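Local coordinates for pyrrolidone-carboxylate peptidase (Deinococcus radiodurans R1, PDB 5Z48), which probably removes pyroglutamate (5-oxoproline) from the N-terminus of peptides as a cysteine peptidase, the next residue generally not being proline, at residues B[12-17]-B[92-97]; B[19-24]-B[170-175]; B[73-78]-B[187-192]; B[85-90]-B[141-146]. One frame throughout, in Å; residues are numbered along the deposited sequence.

Interaction 1 (B[12-17]-B[92-97]); sequences EPFHTH and FQIPDN. With PCA (pyroglutamic acid), chain I.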
loop_
_atom_site.group_PDB
_atom_site.type_symbol
_atom_site.label_atom_id
_atom_site.label_comp_id
_atom_site.label_asym_id
_atom_site.label_seq_id
_atom_site.Cartn_x
_atom_site.Cartn_y
_atom_site.Cartn_z
ATOM N N GLU B 12 -23.207 12.533 -4.532
ATOM C CA GLU B 12 -22.726 13.830 -3.998
ATOM C C GLU B 12 -21.413 13.691 -3.210
ATOM O O GLU B 12 -21.018 12.587 -2.817
ATOM C CB GLU B 12 -23.779 14.435 -3.089
ATOM C CG GLU B 12 -25.113 14.644 -3.763
ATOM C CD GLU B 12 -26.182 15.178 -2.811
ATOM O OE1 GLU B 12 -25.906 15.407 -1.615
ATOM O OE2 GLU B 12 -27.337 15.316 -3.273
ATOM N N PRO B 13 -20.720 14.810 -2.937
ATOM C CA PRO B 13 -19.556 14.743 -2.038
ATOM C C PRO B 13 -19.971 14.244 -0.663
ATOM O O PRO B 13 -21.120 14.386 -0.242
ATOM C CB PRO B 13 -19.055 16.189 -1.972
ATOM C CG PRO B 13 -19.614 16.848 -3.235
ATOM C CD PRO B 13 -20.963 16.181 -3.424
ATOM N N PHE B 14 -19.008 13.651 0.040
ATOM C CA PHE B 14 -19.255 13.090 1.355
ATOM C C PHE B 14 -17.933 13.071 2.103
ATOM O O PHE B 14 -16.859 13.267 1.515
ATOM C CB PHE B 14 -19.846 11.662 1.260
ATOM C CG PHE B 14 -18.898 10.678 0.665
ATOM C CD1 PHE B 14 -18.676 10.676 -0.709
ATOM C CD2 PHE B 14 -18.185 9.805 1.479
ATOM C CE1 PHE B 14 -17.778 9.769 -1.281
ATOM C CE2 PHE B 14 -17.267 8.892 0.929
ATOM C CZ PHE B 14 -17.060 8.899 -0.458
ATOM N N HIS B 15 -18.030 12.833 3.405
ATOM C CA HIS B 15 -16.851 12.746 4.282
ATOM C C HIS B 15 -16.072 14.063 4.155
ATOM O O HIS B 15 -16.682 15.144 4.189
ATOM C CB HIS B 15 -16.080 11.472 3.899
ATOM C CG HIS B 15 -15.002 11.099 4.864
ATOM N ND1 HIS B 15 -15.236 10.923 6.209
ATOM C CD2 HIS B 15 -13.690 10.835 4.666
ATOM C CE1 HIS B 15 -14.110 10.576 6.806
ATOM N NE2 HIS B 15 -13.158 10.514 5.891
ATOM N N THR B 16 -14.744 14.007 4.017
ATOM C CA THR B 16 -13.917 15.201 3.885
ATOM C C THR B 16 -13.657 15.571 2.431
ATOM O O THR B 16 -12.868 16.503 2.170
ATOM C CB THR B 16 -12.589 14.992 4.605
ATOM O OG1 THR B 16 -11.996 13.781 4.124
ATOM C CG2 THR B 16 -12.829 14.870 6.108
ATOM N N HIS B 17 -14.304 14.882 1.486
ATOM C CA HIS B 17 -14.060 15.121 0.063
ATOM C C HIS B 17 -14.868 16.326 -0.418
ATOM O O HIS B 17 -16.095 16.370 -0.208
ATOM C CB HIS B 17 -14.428 13.871 -0.763
ATOM C CG HIS B 17 -13.810 12.603 -0.238
ATOM N ND1 HIS B 17 -12.446 12.440 -0.094
ATOM C CD2 HIS B 17 -14.375 11.447 0.180
ATOM C CE1 HIS B 17 -12.198 11.231 0.386
ATOM N NE2 HIS B 17 -13.354 10.605 0.549
ATOM N N PHE B 92 -21.026 0.655 8.289
ATOM C CA PHE B 92 -20.416 1.915 7.885
ATOM C C PHE B 92 -19.178 2.175 8.720
ATOM O O PHE B 92 -19.272 2.276 9.946
ATOM C CB PHE B 92 -21.393 3.082 8.049
ATOM C CG PHE B 92 -22.541 3.111 7.052
ATOM C CD1 PHE B 92 -22.828 2.041 6.188
ATOM C CD2 PHE B 92 -23.333 4.261 6.981
ATOM C CE1 PHE B 92 -23.894 2.111 5.281
ATOM C CE2 PHE B 92 -24.393 4.357 6.101
ATOM C CZ PHE B 92 -24.681 3.299 5.223
ATOM N N GLN B 93 -18.038 2.334 8.053
ATOM C CA GLN B 93 -16.805 2.699 8.740
ATOM C C GLN B 93 -16.734 4.186 9.051
ATOM O O GLN B 93 -16.014 4.569 9.977
ATOM C CB GLN B 93 -15.603 2.305 7.892
ATOM C CG GLN B 93 -15.621 0.817 7.551
ATOM C CD GLN B 93 -15.279 -0.048 8.743
ATOM O OE1 GLN B 93 -14.388 0.276 9.533
ATOM N NE2 GLN B 93 -16.007 -1.141 8.899
ATOM N N ILE B 94 -17.421 5.031 8.277
ATOM C CA ILE B 94 -17.584 6.465 8.525
ATOM C C ILE B 94 -19.071 6.767 8.441
ATOM O O ILE B 94 -19.834 6.008 7.824
ATOM C CB ILE B 94 -16.813 7.331 7.496
ATOM C CG1 ILE B 94 -17.196 6.916 6.060
ATOM C CG2 ILE B 94 -15.303 7.210 7.694
ATOM C CD1 ILE B 94 -16.732 7.940 5.001
ATOM N N PRO B 95 -19.521 7.858 9.060
ATOM C CA PRO B 95 -20.943 8.198 8.964
ATOM C C PRO B 95 -21.307 8.587 7.540
ATOM O O PRO B 95 -20.465 9.002 6.729
ATOM C CB PRO B 95 -21.125 9.375 9.936
ATOM C CG PRO B 95 -19.709 9.818 10.287
ATOM C CD PRO B 95 -18.794 8.682 10.049
ATOM N N ASP B 96 -22.593 8.424 7.240
ATOM C CA ASP B 96 -23.117 8.928 5.978
ATOM C C ASP B 96 -23.379 10.426 6.152
ATOM O O ASP B 96 -23.069 11.024 7.188
ATOM C CB ASP B 96 -24.346 8.112 5.552
ATOM C CG ASP B 96 -25.559 8.263 6.521
ATOM O OD1 ASP B 96 -25.697 9.309 7.226
ATOM O OD2 ASP B 96 -26.432 7.342 6.524
ATOM N N ASN B 97 -23.978 11.068 5.153
ATOM C CA ASN B 97 -24.153 12.520 5.164
ATOM C C ASN B 97 -25.274 12.999 6.084
ATOM O O ASN B 97 -25.421 14.216 6.291
ATOM C CB ASN B 97 -24.382 13.037 3.739
ATOM C CG ASN B 97 -23.076 13.233 2.992
ATOM O OD1 ASN B 97 -21.992 13.141 3.578
ATOM N ND2 ASN B 97 -23.173 13.539 1.711
HETATM N N PCA I . -18.434 6.436 -2.450
HETATM C CA PCA I . -18.977 5.908 -1.203
HETATM C CB PCA I . -20.366 6.535 -0.998
HETATM C CG PCA I . -20.572 7.587 -2.090
HETATM C CD PCA I . -19.362 7.405 -2.969
HETATM O OE PCA I . -19.211 8.051 -4.012
HETATM C C PCA I . -18.963 4.366 -1.231
HETATM O O PCA I . -19.810 3.676 -0.655
HETATM O OXT PCA I . -18.083 3.752 -1.898
HETATM O O HOH W 1 -25.752 13.674 0.230
HETATM O O HOH W 2 -20.116 12.990 5.358
#
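Ile94 meets His15 first: its CD1 methyl sits over one face of the imidazole, 3.9 Å from the ring centroid and 28° off the ring normal, a CH-pi contact in which the two side chains cross at about a right angle. The methyl is nearest His15 ND1, while Ile94 CG2 lies 3.7 Å from His15 CE1. An extended chi2 (166°) carries CD1 out to this ring and to the edge of the Phe14 ring. Beyond Pro95, whose carbonyl O is bonded by Tyr144 OH, Asn97 supplies the polar half. Its ND2 donates to Pro13 O at 3.0 Å, in the plane of the carbonyl and nearly in that of its own amide, and also gives a proton to a water held by Glu12 OE1. Asn97 OD1 rests 3.5 Å from Phe14 CB and accepts from a second water, which in turn takes the N-H of His15. One face of the Phe14 ring lies over the bound pyroglutamate, on its CB and CG side, and CD2 of His17 sits over the other, toward the rim. The link between the two loops is thus half apolar, through Ile94 on His15 and Phe14, and half polar, through the Asn97 amide acting directly and by two waters, while Phe14 is the part that faces the ligand pocket.

Interaction 2 (B[19-24]-B[170-175]); sequences DNPSAQ and LHVPAN. With PCA (pyroglutamic acid), chain I.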
loop_
_atom_site.group_PDB
_atom_site.type_symbol
_atom_site.label_atom_id
_atom_site.label_comp_id
_atom_site.label_asym_id
_atom_site.label_seq_id
_atom_site.Cartn_x
_atom_site.Cartn_y
_atom_site.Cartn_z
ATOM N N ASP B 19 -15.420 17.205 -3.543
ATOM C CA ASP B 19 -15.940 16.924 -4.864
ATOM C C ASP B 19 -16.179 15.424 -4.933
ATOM O O ASP B 19 -15.629 14.654 -4.133
ATOM C CB ASP B 19 -14.943 17.386 -5.948
ATOM C CG ASP B 19 -15.554 17.386 -7.334
ATOM O OD1 ASP B 19 -16.776 17.640 -7.446
ATOM O OD2 ASP B 19 -14.831 17.134 -8.316
ATOM N N ASN B 20 -17.027 14.998 -5.863
ATOM C CA ASN B 20 -17.209 13.561 -6.105
ATOM C C ASN B 20 -17.076 13.343 -7.606
ATOM O O ASN B 20 -17.928 13.848 -8.373
ATOM C CB ASN B 20 -18.554 13.054 -5.574
ATOM C CG ASN B 20 -18.607 11.556 -5.534
ATOM O OD1 ASN B 20 -18.166 10.898 -6.471
ATOM N ND2 ASN B 20 -19.179 11.000 -4.467
ATOM N N PRO B 21 -16.024 12.656 -8.071
ATOM C CA PRO B 21 -15.847 12.458 -9.523
ATOM C C PRO B 21 -16.993 11.689 -10.160
ATOM O O PRO B 21 -17.184 11.817 -11.369
ATOM C CB PRO B 21 -14.521 11.697 -9.645
ATOM C CG PRO B 21 -14.125 11.298 -8.230
ATOM C CD PRO B 21 -14.883 12.144 -7.269
ATOM N N SER B 22 -17.734 10.881 -9.405
ATOM C CA SER B 22 -18.886 10.192 -10.005
ATOM C C SER B 22 -19.996 11.178 -10.315
ATOM O O SER B 22 -20.664 11.072 -11.352
ATOM C CB SER B 22 -19.360 9.039 -9.081
ATOM O OG SER B 22 -19.993 9.494 -7.884
ATOM N N ALA B 23 -20.190 12.190 -9.462
ATOM C CA ALA B 23 -21.142 13.244 -9.796
ATOM C C ALA B 23 -20.726 13.991 -11.051
ATOM O O ALA B 23 -21.577 14.322 -11.899
ATOM C CB ALA B 23 -21.273 14.225 -8.639
ATOM N N GLN B 24 -19.444 14.341 -11.150
ATOM C CA GLN B 24 -18.993 15.094 -12.323
ATOM C C GLN B 24 -19.206 14.304 -13.601
ATOM O O GLN B 24 -19.585 14.869 -14.629
ATOM C CB GLN B 24 -17.511 15.444 -12.169
ATOM C CG GLN B 24 -17.202 16.303 -10.972
ATOM C CD GLN B 24 -17.543 17.728 -11.205
ATOM O OE1 GLN B 24 -17.901 18.120 -12.337
ATOM N NE2 GLN B 24 -17.474 18.543 -10.142
ATOM N N LEU B 170 -19.850 0.875 -10.893
ATOM C CA LEU B 170 -18.535 1.289 -11.386
ATOM C C LEU B 170 -17.944 2.269 -10.357
ATOM O O LEU B 170 -18.451 3.384 -10.176
ATOM C CB LEU B 170 -18.717 1.917 -12.793
ATOM C CG LEU B 170 -17.486 2.205 -13.633
ATOM C CD1 LEU B 170 -17.870 2.708 -15.005
ATOM C CD2 LEU B 170 -16.556 3.165 -13.011
ATOM N N HIS B 171 -16.880 1.833 -9.649
ATOM C CA HIS B 171 -16.171 2.690 -8.695
ATOM C C HIS B 171 -15.031 3.395 -9.411
ATOM O O HIS B 171 -14.302 2.773 -10.189
ATOM C CB HIS B 171 -15.603 1.853 -7.544
ATOM C CG HIS B 171 -16.427 1.878 -6.282
ATOM N ND1 HIS B 171 -16.884 0.729 -5.663
ATOM C CD2 HIS B 171 -16.857 2.916 -5.523
ATOM C CE1 HIS B 171 -17.545 1.065 -4.565
ATOM N NE2 HIS B 171 -17.542 2.384 -4.452
ATOM N N VAL B 172 -14.877 4.704 -9.129
ATOM C CA VAL B 172 -13.839 5.480 -9.802
ATOM C C VAL B 172 -12.833 6.004 -8.789
ATOM O O VAL B 172 -13.186 6.279 -7.636
ATOM C CB VAL B 172 -14.440 6.640 -10.631
ATOM C CG1 VAL B 172 -15.511 6.105 -11.620
ATOM C CG2 VAL B 172 -15.035 7.752 -9.743
ATOM N N PRO B 173 -11.578 6.190 -9.183
ATOM C CA PRO B 173 -10.601 6.821 -8.280
ATOM C C PRO B 173 -10.944 8.262 -7.936
ATOM O O PRO B 173 -11.777 8.913 -8.575
ATOM C CB PRO B 173 -9.296 6.802 -9.116
ATOM C CG PRO B 173 -9.438 5.581 -10.001
ATOM C CD PRO B 173 -10.951 5.637 -10.409
ATOM N N ALA B 174 -10.178 8.800 -6.975
ATOM C CA ALA B 174 -10.159 10.238 -6.734
ATOM C C ALA B 174 -9.841 10.978 -8.030
ATOM O O ALA B 174 -9.068 10.487 -8.847
ATOM C CB ALA B 174 -9.072 10.566 -5.695
ATOM N N ASN B 175 -10.440 12.161 -8.216
ATOM C CA ASN B 175 -9.922 13.083 -9.211
ATOM C C ASN B 175 -8.933 14.037 -8.537
ATOM O O ASN B 175 -8.584 13.868 -7.359
ATOM C CB ASN B 175 -11.070 13.810 -9.912
ATOM C CG ASN B 175 -11.911 14.675 -8.943
ATOM O OD1 ASN B 175 -11.550 14.899 -7.789
ATOM N ND2 ASN B 175 -13.067 15.161 -9.435
HETATM N N PCA I . -18.434 6.436 -2.450
HETATM C CA PCA I . -18.977 5.908 -1.203
HETATM C CB PCA I . -20.366 6.535 -0.998
HETATM C CG PCA I . -20.572 7.587 -2.090
HETATM C CD PCA I . -19.362 7.405 -2.969
HETATM O OE PCA I . -19.211 8.051 -4.012
HETATM C C PCA I . -18.963 4.366 -1.231
HETATM O O PCA I . -19.810 3.676 -0.655
HETATM O OXT PCA I . -18.083 3.752 -1.898
#
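Asp19 and Asn175 cross at about a right angle as side chains, yet their carboxylate and amide planes lie only 22° apart. Asn175 ND2 donates to Asp19 OD2 at 2.9 Å, reaching it on the anti side and 30° out of the carboxylate plane. The other oxygen, OD1, is taken on its syn side by Gln24 NE2, so both carboxylate oxygens are engaged. Pro21, which crosses Asn175 obliquely, points its CG at the chain, 3.4 Å from Pro173 O and 4.0 Å from Val172 CG2. Asn20 faces the ligand: its ND2 donates almost straight (170°) to pyroglutamate OE. Its OD1 caps the helix by accepting from Ser22 N, and also takes Ser22 OG from above the carbonyl plane. In the conformer described, His171 NE2 donates to ligand OXT at 2.9 Å, and ND1 is hydrogen-bonded to Glu83. The contact thus joins the start of helix 21-29 to the end of strand 167-172, with strand 67-73 alongside and Ile197 of helix 194-211 packed on both Pro21 and Val172.

Interaction 3 (B[73-78]-B[187-192]); sequences LAAGRP and PPLPYL. With PCA (pyroglutamic acid), chain I.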
loop_
_atom_site.group_PDB
_atom_site.type_symbol
_atom_site.label_atom_id
_atom_site.label_comp_id
_atom_site.label_asym_id
_atom_site.label_seq_id
_atom_site.Cartn_x
_atom_site.Cartn_y
_atom_site.Cartn_z
ATOM N N LEU B 73 -17.380 7.146 -5.919
ATOM C CA LEU B 73 -15.960 7.318 -5.595
ATOM C C LEU B 73 -15.428 6.173 -4.729
ATOM O O LEU B 73 -16.065 5.763 -3.763
ATOM C CB LEU B 73 -15.784 8.635 -4.859
ATOM C CG LEU B 73 -14.415 8.962 -4.244
ATOM C CD1 LEU B 73 -13.321 9.094 -5.288
ATOM C CD2 LEU B 73 -14.519 10.248 -3.419
ATOM N N ALA B 74 -14.243 5.660 -5.080
ATOM C CA ALA B 74 -13.487 4.756 -4.203
ATOM C C ALA B 74 -12.123 5.405 -3.972
ATOM O O ALA B 74 -11.154 5.020 -4.609
ATOM C CB ALA B 74 -13.333 3.350 -4.809
ATOM N N ALA B 75 -12.061 6.373 -3.051
ATOM C CA ALA B 75 -10.813 7.088 -2.812
ATOM C C ALA B 75 -9.751 6.139 -2.276
ATOM O O ALA B 75 -9.937 5.488 -1.231
ATOM C CB ALA B 75 -11.067 8.229 -1.819
ATOM N N GLY B 76 -8.637 6.054 -3.004
ATOM C CA GLY B 76 -7.556 5.141 -2.681
ATOM C C GLY B 76 -7.331 4.099 -3.753
ATOM O O GLY B 76 -6.206 3.591 -3.892
ATOM N N ARG B 77 -8.406 3.759 -4.532
ATOM C CA ARG B 77 -8.177 2.811 -5.617
ATOM C C ARG B 77 -7.479 3.507 -6.790
ATOM O O ARG B 77 -7.782 4.676 -7.099
ATOM C CB ARG B 77 -9.490 2.189 -6.074
ATOM C CG ARG B 77 -10.215 1.390 -5.011
ATOM C CD ARG B 77 -11.301 0.484 -5.620
ATOM N NE ARG B 77 -12.034 -0.184 -4.527
ATOM C CZ ARG B 77 -13.154 -0.902 -4.729
ATOM N NH1 ARG B 77 -13.678 -1.033 -5.956
ATOM N NH2 ARG B 77 -13.788 -1.463 -3.699
ATOM N N PRO B 78 -6.546 2.820 -7.443
ATOM C CA PRO B 78 -5.766 3.456 -8.532
ATOM C C PRO B 78 -6.451 3.463 -9.891
ATOM O O PRO B 78 -6.116 4.321 -10.725
ATOM C CB PRO B 78 -4.477 2.603 -8.592
ATOM C CG PRO B 78 -4.943 1.223 -8.090
ATOM C CD PRO B 78 -5.919 1.573 -6.962
ATOM N N PRO B 187 -1.535 9.751 3.864
ATOM C CA PRO B 187 -0.829 9.303 2.668
ATOM C C PRO B 187 -1.470 9.884 1.422
ATOM O O PRO B 187 -2.696 10.080 1.368
ATOM C CB PRO B 187 -0.992 7.773 2.717
ATOM C CG PRO B 187 -2.336 7.602 3.369
ATOM C CD PRO B 187 -2.361 8.672 4.440
ATOM N N PRO B 188 -0.690 10.145 0.387
ATOM C CA PRO B 188 -1.283 10.663 -0.850
ATOM C C PRO B 188 -2.178 9.630 -1.524
ATOM O O PRO B 188 -1.936 8.424 -1.461
ATOM C CB PRO B 188 -0.064 10.983 -1.717
ATOM C CG PRO B 188 1.014 10.090 -1.208
ATOM C CD PRO B 188 0.776 10.018 0.292
ATOM N N LEU B 189 -3.219 10.138 -2.244
ATOM C CA LEU B 189 -4.144 9.256 -2.950
ATOM C C LEU B 189 -3.702 9.056 -4.393
ATOM O O LEU B 189 -3.349 10.031 -5.068
ATOM C CB LEU B 189 -5.560 9.846 -2.975
ATOM C CG LEU B 189 -6.300 9.926 -1.634
ATOM C CD1 LEU B 189 -7.614 10.670 -1.900
ATOM C CD2 LEU B 189 -6.536 8.494 -1.083
ATOM N N PRO B 190 -3.762 7.846 -4.938
ATOM C CA PRO B 190 -3.852 7.715 -6.391
ATOM C C PRO B 190 -5.027 8.539 -6.898
ATOM O O PRO B 190 -6.079 8.639 -6.242
ATOM C CB PRO B 190 -4.088 6.214 -6.615
ATOM C CG PRO B 190 -3.597 5.527 -5.353
ATOM C CD PRO B 190 -3.939 6.553 -4.258
ATOM N N TYR B 191 -4.875 9.116 -8.094
ATOM C CA TYR B 191 -5.948 9.921 -8.653
ATOM C C TYR B 191 -5.890 9.859 -10.173
ATOM O O TYR B 191 -4.927 9.360 -10.754
ATOM C CB TYR B 191 -5.858 11.386 -8.175
ATOM C CG TYR B 191 -4.806 12.208 -8.914
ATOM C CD1 TYR B 191 -3.443 12.100 -8.601
ATOM C CD2 TYR B 191 -5.183 13.077 -9.933
ATOM C CE1 TYR B 191 -2.490 12.853 -9.287
ATOM C CE2 TYR B 191 -4.235 13.822 -10.639
ATOM C CZ TYR B 191 -2.902 13.707 -10.319
ATOM O OH TYR B 191 -2.002 14.453 -11.039
ATOM N N LEU B 192 -6.951 10.333 -10.814
ATOM C CA LEU B 192 -6.987 10.474 -12.271
ATOM C C LEU B 192 -7.595 11.827 -12.584
ATOM O O LEU B 192 -8.493 12.266 -11.863
ATOM C CB LEU B 192 -7.844 9.390 -12.951
ATOM C CG LEU B 192 -7.249 8.022 -12.765
ATOM C CD1 LEU B 192 -8.266 7.021 -13.289
ATOM C CD2 LEU B 192 -5.927 7.910 -13.497
HETATM N N PCA I . -18.434 6.436 -2.450
HETATM C CA PCA I . -18.977 5.908 -1.203
HETATM C CB PCA I . -20.366 6.535 -0.998
HETATM C CG PCA I . -20.572 7.587 -2.090
HETATM C CD PCA I . -19.362 7.405 -2.969
HETATM O OE PCA I . -19.211 8.051 -4.012
HETATM C C PCA I . -18.963 4.366 -1.231
HETATM O O PCA I . -19.810 3.676 -0.655
HETATM O OXT PCA I . -18.083 3.752 -1.898
HETATM O O HOH W 3 -8.093 7.025 -5.694
#
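Leu189 and Pro190 lie against Gly76, in a type II turn from Ala74 to Arg77, and Pro78, just after it. CG of Leu189 is anti to its carbonyl carbon, and an extended chi2 (174°) sends CD1 on to Ala75 CB at 4.2 Å, while the CD2 branch lies 3.7 Å from Gly76 N. The Pro190 ring, puckered C-gamma exo, follows with its CG 3.6 Å from Gly76 O and its CB 3.8 Å from Pro78 CA; it meets the C-gamma endo ring of Pro78 through the two CB atoms. Gly76 holds the third position of the turn, where its positive phi would press a CB against the preceding carbonyl. Arg77 points from this contact to the active site: extended at chi2 and chi3 (-164° and -176°), it carries NE, and so the guanidinium, toward Glu83 for a salt bridge, and NH2 bonds Ser140 O. At the other end of the segment Leu73 grips pyroglutamate through its backbone, N to ligand OE and O from ligand N, both at 2.8 Å. Gln79 of a neighbouring subunit bonds Leu189 O. No direct hydrogen bond crosses between the segments: the contact is apolar, and one water satisfies its backbone polar groups, accepting from Gly76 N and donating to Arg77 O and Pro190 O.

Interaction 4 (B[85-90]-B[141-146]); sequences VGVGVM and AGLYVC. With PCA (pyroglutamic acid), chain I.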
loop_
_atom_site.group_PDB
_atom_site.type_symbol
_atom_site.label_atom_id
_atom_site.label_comp_id
_atom_site.label_asym_id
_atom_site.label_seq_id
_atom_site.Cartn_x
_atom_site.Cartn_y
_atom_site.Cartn_z
ATOM N N VAL B 85 -20.383 -7.920 -7.008
ATOM C CA VAL B 85 -21.420 -8.393 -6.084
ATOM C C VAL B 85 -21.840 -7.273 -5.139
ATOM O O VAL B 85 -21.012 -6.530 -4.596
ATOM C CB VAL B 85 -20.935 -9.659 -5.345
ATOM C CG1 VAL B 85 -19.671 -9.359 -4.557
ATOM C CG2 VAL B 85 -22.037 -10.233 -4.474
ATOM N N GLY B 86 -23.153 -7.170 -4.944
ATOM C CA GLY B 86 -23.721 -6.308 -3.913
ATOM C C GLY B 86 -24.200 -7.180 -2.764
ATOM O O GLY B 86 -24.969 -8.112 -2.965
ATOM N N VAL B 87 -23.741 -6.862 -1.548
ATOM C CA VAL B 87 -24.019 -7.678 -0.365
ATOM C C VAL B 87 -25.105 -7.011 0.478
ATOM O O VAL B 87 -25.126 -5.784 0.629
ATOM C CB VAL B 87 -22.729 -7.870 0.451
ATOM C CG1 VAL B 87 -23.006 -8.571 1.775
ATOM C CG2 VAL B 87 -21.686 -8.647 -0.360
ATOM N N GLY B 88 -26.018 -7.823 1.005
ATOM C CA GLY B 88 -27.203 -7.321 1.717
ATOM C C GLY B 88 -26.932 -6.903 3.153
ATOM O O GLY B 88 -27.696 -7.257 4.061
ATOM N N VAL B 89 -25.855 -6.170 3.377
ATOM C CA VAL B 89 -25.485 -5.709 4.714
ATOM C C VAL B 89 -25.039 -4.249 4.639
ATOM O O VAL B 89 -24.346 -3.842 3.693
ATOM C CB VAL B 89 -24.367 -6.569 5.352
ATOM C CG1 VAL B 89 -23.978 -6.037 6.730
ATOM C CG2 VAL B 89 -24.786 -8.054 5.463
ATOM N N MET B 90 -25.422 -3.480 5.660
ATOM C CA MET B 90 -24.954 -2.113 5.888
ATOM C C MET B 90 -24.001 -2.119 7.081
ATOM O O MET B 90 -24.416 -2.420 8.210
ATOM C CB MET B 90 -26.128 -1.169 6.156
ATOM C CG MET B 90 -27.157 -1.230 5.049
ATOM S SD MET B 90 -28.784 -0.619 5.457
ATOM C CE MET B 90 -28.590 1.159 5.482
ATOM N N ALA B 141 -17.651 -4.117 -2.882
ATOM C CA ALA B 141 -17.958 -2.692 -3.063
ATOM C C ALA B 141 -17.913 -1.924 -1.744
ATOM O O ALA B 141 -18.348 -0.763 -1.704
ATOM C CB ALA B 141 -19.343 -2.522 -3.711
ATOM N N GLY B 142 -17.388 -2.540 -0.680
ATOM C CA GLY B 142 -17.609 -2.045 0.676
ATOM C C GLY B 142 -19.031 -2.375 1.122
ATOM O O GLY B 142 -19.760 -3.039 0.418
ATOM N N LEU B 143 -19.382 -1.927 2.341
ATOM C CA LEU B 143 -20.739 -2.080 2.880
ATOM C C LEU B 143 -21.344 -0.708 3.221
ATOM O O LEU B 143 -22.188 -0.591 4.096
ATOM C CB LEU B 143 -20.750 -3.042 4.080
ATOM C CG LEU B 143 -20.290 -4.463 3.672
ATOM C CD1 LEU B 143 -20.326 -5.305 4.944
ATOM C CD2 LEU B 143 -21.178 -5.119 2.610
ATOM N N TYR B 144 -20.904 0.343 2.494
ATOM C CA TYR B 144 -21.377 1.707 2.678
ATOM C C TYR B 144 -22.464 1.991 1.635
ATOM O O TYR B 144 -23.171 1.075 1.233
ATOM C CB TYR B 144 -20.168 2.646 2.597
ATOM C CG TYR B 144 -20.283 4.118 3.029
ATOM C CD1 TYR B 144 -20.819 4.533 4.257
ATOM C CD2 TYR B 144 -19.749 5.090 2.206
ATOM C CE1 TYR B 144 -20.833 5.886 4.627
ATOM C CE2 TYR B 144 -19.760 6.444 2.565
ATOM C CZ TYR B 144 -20.290 6.838 3.777
ATOM O OH TYR B 144 -20.277 8.175 4.121
ATOM N N VAL B 145 -22.625 3.235 1.209
ATOM C CA VAL B 145 -23.836 3.572 0.448
ATOM C C VAL B 145 -23.747 3.075 -1.000
ATOM O O VAL B 145 -24.786 2.732 -1.590
ATOM C CB VAL B 145 -24.137 5.091 0.538
ATOM C CG1 VAL B 145 -25.549 5.423 -0.025
ATOM C CG2 VAL B 145 -24.113 5.601 1.986
ATOM N N CYS B 146 -22.539 2.988 -1.603
ATOM C CA CYS B 146 -22.429 2.446 -2.962
ATOM C C CYS B 146 -22.864 0.987 -3.010
ATOM O O CYS B 146 -23.646 0.585 -3.867
ATOM C CB CYS B 146 -20.986 2.565 -3.471
ATOM S SG CYS B 146 -20.494 4.323 -3.743
HETATM N N PCA I . -18.434 6.436 -2.450
HETATM C CA PCA I . -18.977 5.908 -1.203
HETATM C CB PCA I . -20.366 6.535 -0.998
HETATM C CG PCA I . -20.572 7.587 -2.090
HETATM C CD PCA I . -19.362 7.405 -2.969
HETATM O OE PCA I . -19.211 8.051 -4.012
HETATM C C PCA I . -18.963 4.366 -1.231
HETATM O O PCA I . -19.810 3.676 -0.655
HETATM O OXT PCA I . -18.083 3.752 -1.898
HETATM O O HOH W 4 -20.025 -5.604 -2.104
HETATM O O HOH W 5 -24.515 -1.429 2.171
#
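Val85 O and Ala141 N are bridged by a water, which donates to the carbonyl at 2.8 Å and accepts from the amide at 2.9 Å. A second water lies within hydrogen-bonding distance of both Val89 O and Tyr144 O, though other acceptors compete for its protons. Between these bridges the contact is apolar and centres on Leu143. This side chain crosses Val87 and Val89 at a slant: CD2 lies 3.8 Å from Val87 CB and 3.6 Å from Val89 O, while CD1, extended by chi2 (179°), meets Val89 CG1 at 4.1 Å. Leu143 O packs against Met90 CA, and the Leu143 backbone is bonded to that of Asp91. Arg84 of a fourth subunit packs on both Leu143 and Val89. Past Leu143 the chain turns to the ligand. Tyr144, at the N-cap position of helix 145-159, puts CD2 3.2 Å from ligand O at its ring edge. Cys146 N donates to the same ligand O at 3.0 Å (162°). A carboxylate oxygen held by a backbone N-H beside the probable nucleophile Cys146 is consistent with the oxyanion hole of a cysteine peptidase, here at the start of helix 145-159, whose preceding loop packs through Leu143 on strand 80-90.

Interactions 2 and 4 are buried, whereas 1 and 3 lie at the surface between loops. The buried pair reaches one sheet through its neighbouring strands 167-172 and 80-90, and brings His171 and Cys146, two of the three probable catalytic residues, side by side. Interaction 2 combines a direct side-chain bond with apolar packing; interaction 4 is apolar with water bridges. Among the surface contacts, interaction 1 mixes a CH-pi contact with direct and water-borne bonds, while interaction 3 is apolar with one shared water. Interactions 2 and 3 are tied by backbone bonds, Val172 to Ala74 and Ala174 to Leu192. All four touch the bound pyroglutamate.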